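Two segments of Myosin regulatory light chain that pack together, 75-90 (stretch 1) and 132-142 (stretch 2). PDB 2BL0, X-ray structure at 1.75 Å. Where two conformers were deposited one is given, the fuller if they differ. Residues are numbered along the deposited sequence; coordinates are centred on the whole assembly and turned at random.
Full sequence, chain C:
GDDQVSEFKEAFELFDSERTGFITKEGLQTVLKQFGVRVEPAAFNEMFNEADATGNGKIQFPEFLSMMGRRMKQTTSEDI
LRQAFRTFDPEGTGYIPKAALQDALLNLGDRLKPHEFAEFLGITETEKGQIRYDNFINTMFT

Stretch 1 (75-90) TTSEDILRQAFRTFDP
Stretch 2 132-142: RYDNFINTMFT

Stretch 1 enters as an extended lead, Thr-75 to Ser-77, with psi between 163 and 177°, then winds into a helix from Glu-78, phi/psi close to -65/-40. Ser-77 sits at the N-cap position without a side-chain capping bond. Past the helix, Phe-88 (-98/7) and Asp-89 (-151/75) break the coil. Stretch 2 turns through Tyr-133, whose phi/psi of 34/-22 has a positive phi, into a short helix beginning at Asp-134; Ile-137 N bonds to Tyr-133 O at 3.1 Å, and the chain opens at Phe-141 (-128/79). The segments run antiparallel: Glu-78 CA lies 6.9 Å from Phe-141 CA, and Phe-85 CA 7.5 Å from Tyr-133 CA. Together they bury 666 Å², both sides summed.

The spacing Glu-78, Leu-81, Arg-82, Phe-85 gives stretch 1 one continuous helical face, and Ile-137 (m, t) is the knob that fills the hole between these four. Its branched chain suits the site: CG2 meets Glu-78 CG at 3.7 Å, while CD1 reaches Phe-85 CD1 at 3.9 Å. Leu-81 (t, p) directs CD2 into a greasy pocket, 3.7 Å from both Phe-136 CE1 and Met-140 CE. Leu-81, Phe-85, Phe-136, Ile-137 and Met-140 are all buried, which suits apolar side chains.

At one end, two flat rings lie together. Phe-85 (m, chi2 121°) and Tyr-133 (p, chi2 86°) form an offset stack, centroids 4.7 Å apart and planes at 14°. The offset lets each CB cover the other ring: Tyr-133 CB is 3.5 Å from the Phe-85 ring centroid and Phe-85 CB 3.7 Å from that of Tyr-133. Phe-136 (t) brings CD1 to the edge of the Phe-85 ring, 4.0 Å from CZ. Tyr-133 and Asp-89 are buried too, with their polar ends paired: Tyr-133 OH donates to Asp-89 OD2 at 3.0 Å, tying the turn after the first helix to the start of the second.

At the other end Phe-141 (m, chi2 80°) lays a ring face against Glu-78 (t, t), whose CB stands 3.5 Å from the ring centroid, almost on its normal. Thr-76 O approaches the ring edge, 3.6 Å from Phe-141 CZ. Glutamate thus offers methylene groups to the ring and a carboxylate to Arg-82: Arg-82 NH2 and Glu-78 OE2 form a 2.9 Å salt bridge, its hydrogen bond weak.

Arg-82 (t, t, m, chi4 -73°) starts sideways, but its end comes nearer the other stretch. There NH1 makes a salt bridge with Asp-134 OD1 at 3.3 Å, again through a weak hydrogen bond, with the acid at the guanidinium edge. The charged groups form one chain, Glu-78 to Arg-82 to Asp-134, beside the apolar contacts, with an aromatic ring at each end of the contact.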

# COMPACT_ATOMS: atom_id res chain seq x y z
N THR C 75 -13.61 -3.55 -5.97
CA THR C 75 -12.87 -4.67 -6.54
C THR C 75 -11.76 -4.15 -7.44
O THR C 75 -11.79 -2.99 -7.87
CB THR C 75 -13.75 -5.62 -7.37
OG1 THR C 75 -14.28 -4.92 -8.51
CG2 THR C 75 -14.95 -6.09 -6.56
N THR C 76 -10.80 -5.02 -7.74
CA THR C 76 -9.73 -4.71 -8.68
C THR C 76 -9.67 -5.77 -9.76
O THR C 76 -10.40 -6.77 -9.73
CB THR C 76 -8.35 -4.66 -7.94
OG1 THR C 76 -8.06 -5.96 -7.39
CG2 THR C 76 -8.36 -3.70 -6.76
N SER C 77 -8.78 -5.56 -10.72
CA SER C 77 -8.50 -6.57 -11.75
C SER C 77 -7.90 -7.83 -11.12
O SER C 77 -7.43 -7.82 -9.96
CB SER C 77 -7.56 -6.03 -12.83
OG SER C 77 -6.73 -4.99 -12.35
N GLU C 78 -7.92 -8.92 -11.89
CA GLU C 78 -7.40 -10.19 -11.40
C GLU C 78 -5.92 -10.09 -11.08
O GLU C 78 -5.46 -10.65 -10.09
CB GLU C 78 -7.62 -11.30 -12.42
CG GLU C 78 -7.41 -12.71 -11.87
CD GLU C 78 -7.60 -13.78 -12.93
OE1 GLU C 78 -8.25 -13.50 -13.95
OE2 GLU C 78 -7.09 -14.90 -12.73
N ASP C 79 -5.19 -9.37 -11.93
CA ASP C 79 -3.74 -9.21 -11.79
C ASP C 79 -3.37 -8.42 -10.54
O ASP C 79 -2.36 -8.69 -9.91
CB ASP C 79 -3.15 -8.49 -13.01
CG ASP C 79 -3.13 -9.36 -14.26
OD1 ASP C 79 -3.82 -10.39 -14.30
OD2 ASP C 79 -2.44 -9.08 -15.27
N ILE C 80 -4.17 -7.42 -10.20
CA ILE C 80 -3.86 -6.61 -9.03
C ILE C 80 -4.09 -7.41 -7.76
O ILE C 80 -3.31 -7.30 -6.81
CB ILE C 80 -4.62 -5.26 -9.06
CG1 ILE C 80 -3.90 -4.31 -10.03
CG2 ILE C 80 -4.69 -4.62 -7.67
CD1 ILE C 80 -4.67 -3.08 -10.40
N LEU C 81 -5.15 -8.22 -7.75
CA LEU C 81 -5.45 -9.08 -6.61
C LEU C 81 -4.40 -10.18 -6.46
O LEU C 81 -3.97 -10.51 -5.35
CB LEU C 81 -6.86 -9.67 -6.74
CG LEU C 81 -7.32 -10.67 -5.67
CD1 LEU C 81 -7.19 -10.10 -4.26
CD2 LEU C 81 -8.75 -11.13 -5.92
N ARG C 82 -3.96 -10.74 -7.59
CA ARG C 82 -2.92 -11.76 -7.60
C ARG C 82 -1.62 -11.25 -7.00
O ARG C 82 -1.04 -11.89 -6.12
CB ARG C 82 -2.67 -12.24 -9.04
CG ARG C 82 -1.49 -13.22 -9.19
CD ARG C 82 -1.38 -13.87 -10.58
NE ARG C 82 -2.69 -14.21 -11.13
CZ ARG C 82 -3.46 -15.21 -10.70
NH1 ARG C 82 -3.07 -16.01 -9.72
NH2 ARG C 82 -4.64 -15.41 -11.27
N GLN C 83 -1.18 -10.09 -7.48
CA GLN C 83 -0.01 -9.38 -6.97
C GLN C 83 -0.12 -9.06 -5.47
O GLN C 83 0.90 -9.04 -4.78
CB GLN C 83 0.18 -8.05 -7.70
CG GLN C 83 0.79 -8.14 -9.08
CD GLN C 83 1.04 -6.75 -9.65
OE1 GLN C 83 1.80 -5.98 -9.08
NE2 GLN C 83 0.40 -6.44 -10.78
N ALA C 84 -1.32 -8.75 -5.01
CA ALA C 84 -1.55 -8.40 -3.61
C ALA C 84 -1.32 -9.62 -2.73
O ALA C 84 -0.74 -9.53 -1.66
CB ALA C 84 -2.95 -7.85 -3.41
N PHE C 85 -1.77 -10.78 -3.21
CA PHE C 85 -1.48 -12.05 -2.53
C PHE C 85 0.02 -12.36 -2.60
O PHE C 85 0.58 -12.93 -1.67
CB PHE C 85 -2.31 -13.19 -3.13
CG PHE C 85 -3.75 -13.23 -2.63
CD1 PHE C 85 -4.81 -13.12 -3.51
CD2 PHE C 85 -4.03 -13.38 -1.27
CE1 PHE C 85 -6.12 -13.17 -3.07
CE2 PHE C 85 -5.35 -13.43 -0.82
CZ PHE C 85 -6.39 -13.33 -1.72
N ARG C 86 0.68 -11.96 -3.70
CA ARG C 86 2.11 -12.23 -3.92
C ARG C 86 3.00 -11.53 -2.91
O ARG C 86 4.14 -11.96 -2.66
CB ARG C 86 2.54 -11.83 -5.33
N THR C 87 2.50 -10.45 -2.34
CA THR C 87 3.19 -9.78 -1.25
C THR C 87 3.40 -10.75 -0.09
O THR C 87 4.45 -10.75 0.54
CB THR C 87 2.36 -8.57 -0.79
OG1 THR C 87 2.28 -7.62 -1.86
CG2 THR C 87 3.06 -7.80 0.35
N PHE C 88 2.39 -11.58 0.17
CA PHE C 88 2.39 -12.56 1.25
C PHE C 88 2.77 -13.97 0.80
O PHE C 88 2.71 -14.92 1.58
CB PHE C 88 1.02 -12.56 1.91
CG PHE C 88 0.60 -11.21 2.38
CD1 PHE C 88 -0.21 -10.40 1.59
CD2 PHE C 88 1.05 -10.72 3.60
CE1 PHE C 88 -0.57 -9.14 2.01
CE2 PHE C 88 0.69 -9.46 4.03
CZ PHE C 88 -0.12 -8.66 3.25
N ASP C 89 3.18 -14.09 -0.46
CA ASP C 89 3.71 -15.33 -1.02
C ASP C 89 4.69 -14.93 -2.12
O ASP C 89 4.37 -15.02 -3.31
CB ASP C 89 2.55 -16.17 -1.55
CG ASP C 89 3.00 -17.46 -2.20
OD1 ASP C 89 4.12 -17.94 -1.92
OD2 ASP C 89 2.29 -18.06 -3.02
N PRO C 90 5.88 -14.47 -1.72
CA PRO C 90 6.88 -13.94 -2.67
C PRO C 90 7.39 -14.97 -3.68
O PRO C 90 7.68 -14.59 -4.82
CB PRO C 90 8.03 -13.47 -1.75
CG PRO C 90 7.43 -13.36 -0.40
CD PRO C 90 6.36 -14.39 -0.33
N ARG C 132 -4.91 -21.37 -0.00
CA ARG C 132 -4.46 -21.45 -1.40
C ARG C 132 -4.66 -20.16 -2.21
O ARG C 132 -4.14 -20.04 -3.32
CB ARG C 132 -5.14 -22.61 -2.13
CG ARG C 132 -4.23 -23.25 -3.18
CD ARG C 132 -4.59 -22.95 -4.63
NE ARG C 132 -4.35 -24.09 -5.51
CZ ARG C 132 -5.01 -25.24 -5.45
NH1 ARG C 132 -4.72 -26.21 -6.31
NH2 ARG C 132 -5.98 -25.43 -4.56
N TYR C 133 -5.39 -19.21 -1.64
CA TYR C 133 -5.95 -18.03 -2.34
C TYR C 133 -6.44 -18.10 -3.80
O TYR C 133 -7.24 -17.26 -4.19
CB TYR C 133 -5.03 -16.82 -2.16
CG TYR C 133 -3.68 -16.89 -2.85
CD1 TYR C 133 -3.54 -16.50 -4.18
CD2 TYR C 133 -2.54 -17.29 -2.15
CE1 TYR C 133 -2.32 -16.53 -4.81
CE2 TYR C 133 -1.31 -17.33 -2.77
CZ TYR C 133 -1.20 -16.94 -4.10
OH TYR C 133 0.03 -16.97 -4.72
N ASP C 134 -5.99 -19.06 -4.61
CA ASP C 134 -6.53 -19.20 -5.96
C ASP C 134 -7.97 -19.67 -5.93
O ASP C 134 -8.72 -19.36 -6.84
CB ASP C 134 -5.68 -20.16 -6.81
CG ASP C 134 -4.41 -19.51 -7.31
OD1 ASP C 134 -4.52 -18.42 -7.92
OD2 ASP C 134 -3.26 -19.99 -7.10
N ASN C 135 -8.36 -20.37 -4.86
CA ASN C 135 -9.76 -20.76 -4.69
C ASN C 135 -10.65 -19.53 -4.58
O ASN C 135 -11.77 -19.54 -5.09
CB ASN C 135 -9.94 -21.64 -3.45
CG ASN C 135 -9.33 -23.01 -3.63
OD1 ASN C 135 -8.32 -23.16 -4.31
ND2 ASN C 135 -9.94 -24.03 -3.03
N PHE C 136 -10.16 -18.48 -3.93
CA PHE C 136 -10.90 -17.21 -3.87
C PHE C 136 -10.89 -16.45 -5.20
O PHE C 136 -11.95 -16.01 -5.67
CB PHE C 136 -10.36 -16.29 -2.77
CG PHE C 136 -10.95 -14.90 -2.82
CD1 PHE C 136 -10.15 -13.79 -3.06
CD2 PHE C 136 -12.31 -14.71 -2.67
CE1 PHE C 136 -10.69 -12.52 -3.11
CE2 PHE C 136 -12.87 -13.44 -2.73
CZ PHE C 136 -12.06 -12.34 -2.96
N ILE C 137 -9.71 -16.28 -5.77
CA ILE C 137 -9.56 -15.49 -7.00
C ILE C 137 -10.40 -16.06 -8.12
O ILE C 137 -11.13 -15.34 -8.80
CB ILE C 137 -8.11 -15.48 -7.48
CG1 ILE C 137 -7.21 -14.72 -6.50
CG2 ILE C 137 -8.02 -14.83 -8.86
CD1 ILE C 137 -5.76 -14.78 -6.90
N ASN C 138 -10.27 -17.37 -8.33
CA ASN C 138 -10.95 -18.05 -9.42
C ASN C 138 -12.46 -18.02 -9.30
O ASN C 138 -13.16 -18.24 -10.28
CB ASN C 138 -10.48 -19.51 -9.55
CG ASN C 138 -9.04 -19.61 -10.00
OD1 ASN C 138 -8.41 -20.66 -9.85
ND2 ASN C 138 -8.50 -18.53 -10.56
N THR C 139 -12.97 -17.74 -8.10
CA THR C 139 -14.42 -17.56 -7.93
C THR C 139 -14.92 -16.23 -8.50
O THR C 139 -16.12 -16.03 -8.64
CB THR C 139 -14.86 -17.70 -6.46
OG1 THR C 139 -13.99 -18.59 -5.77
CG2 THR C 139 -16.21 -18.41 -6.39
N MET C 140 -13.99 -15.34 -8.84
CA MET C 140 -14.32 -14.04 -9.40
C MET C 140 -13.92 -13.91 -10.87
O MET C 140 -14.58 -13.19 -11.63
CB MET C 140 -13.66 -12.94 -8.56
CG MET C 140 -14.66 -12.04 -7.89
SD MET C 140 -14.12 -11.12 -6.48
CE MET C 140 -12.34 -11.03 -6.65
N PHE C 141 -12.87 -14.62 -11.28
CA PHE C 141 -12.45 -14.66 -12.67
C PHE C 141 -12.31 -16.12 -13.13
O PHE C 141 -11.20 -16.66 -13.20
CB PHE C 141 -11.12 -13.91 -12.85
CG PHE C 141 -11.06 -12.59 -12.14
CD1 PHE C 141 -10.79 -12.53 -10.78
CD2 PHE C 141 -11.25 -11.40 -12.83
CE1 PHE C 141 -10.73 -11.32 -10.11
CE2 PHE C 141 -11.18 -10.18 -12.16
CZ PHE C 141 -10.92 -10.15 -10.80
N THR C 142 -13.44 -16.76 -13.44
CA THR C 142 -13.45 -18.17 -13.85
C THR C 142 -13.24 -18.28 -15.36
O THR C 142 -12.12 -18.18 -15.85
CB THR C 142 -14.78 -18.87 -13.45
OG1 THR C 142 -15.28 -18.34 -12.21
CG2 THR C 142 -14.54 -20.35 -13.13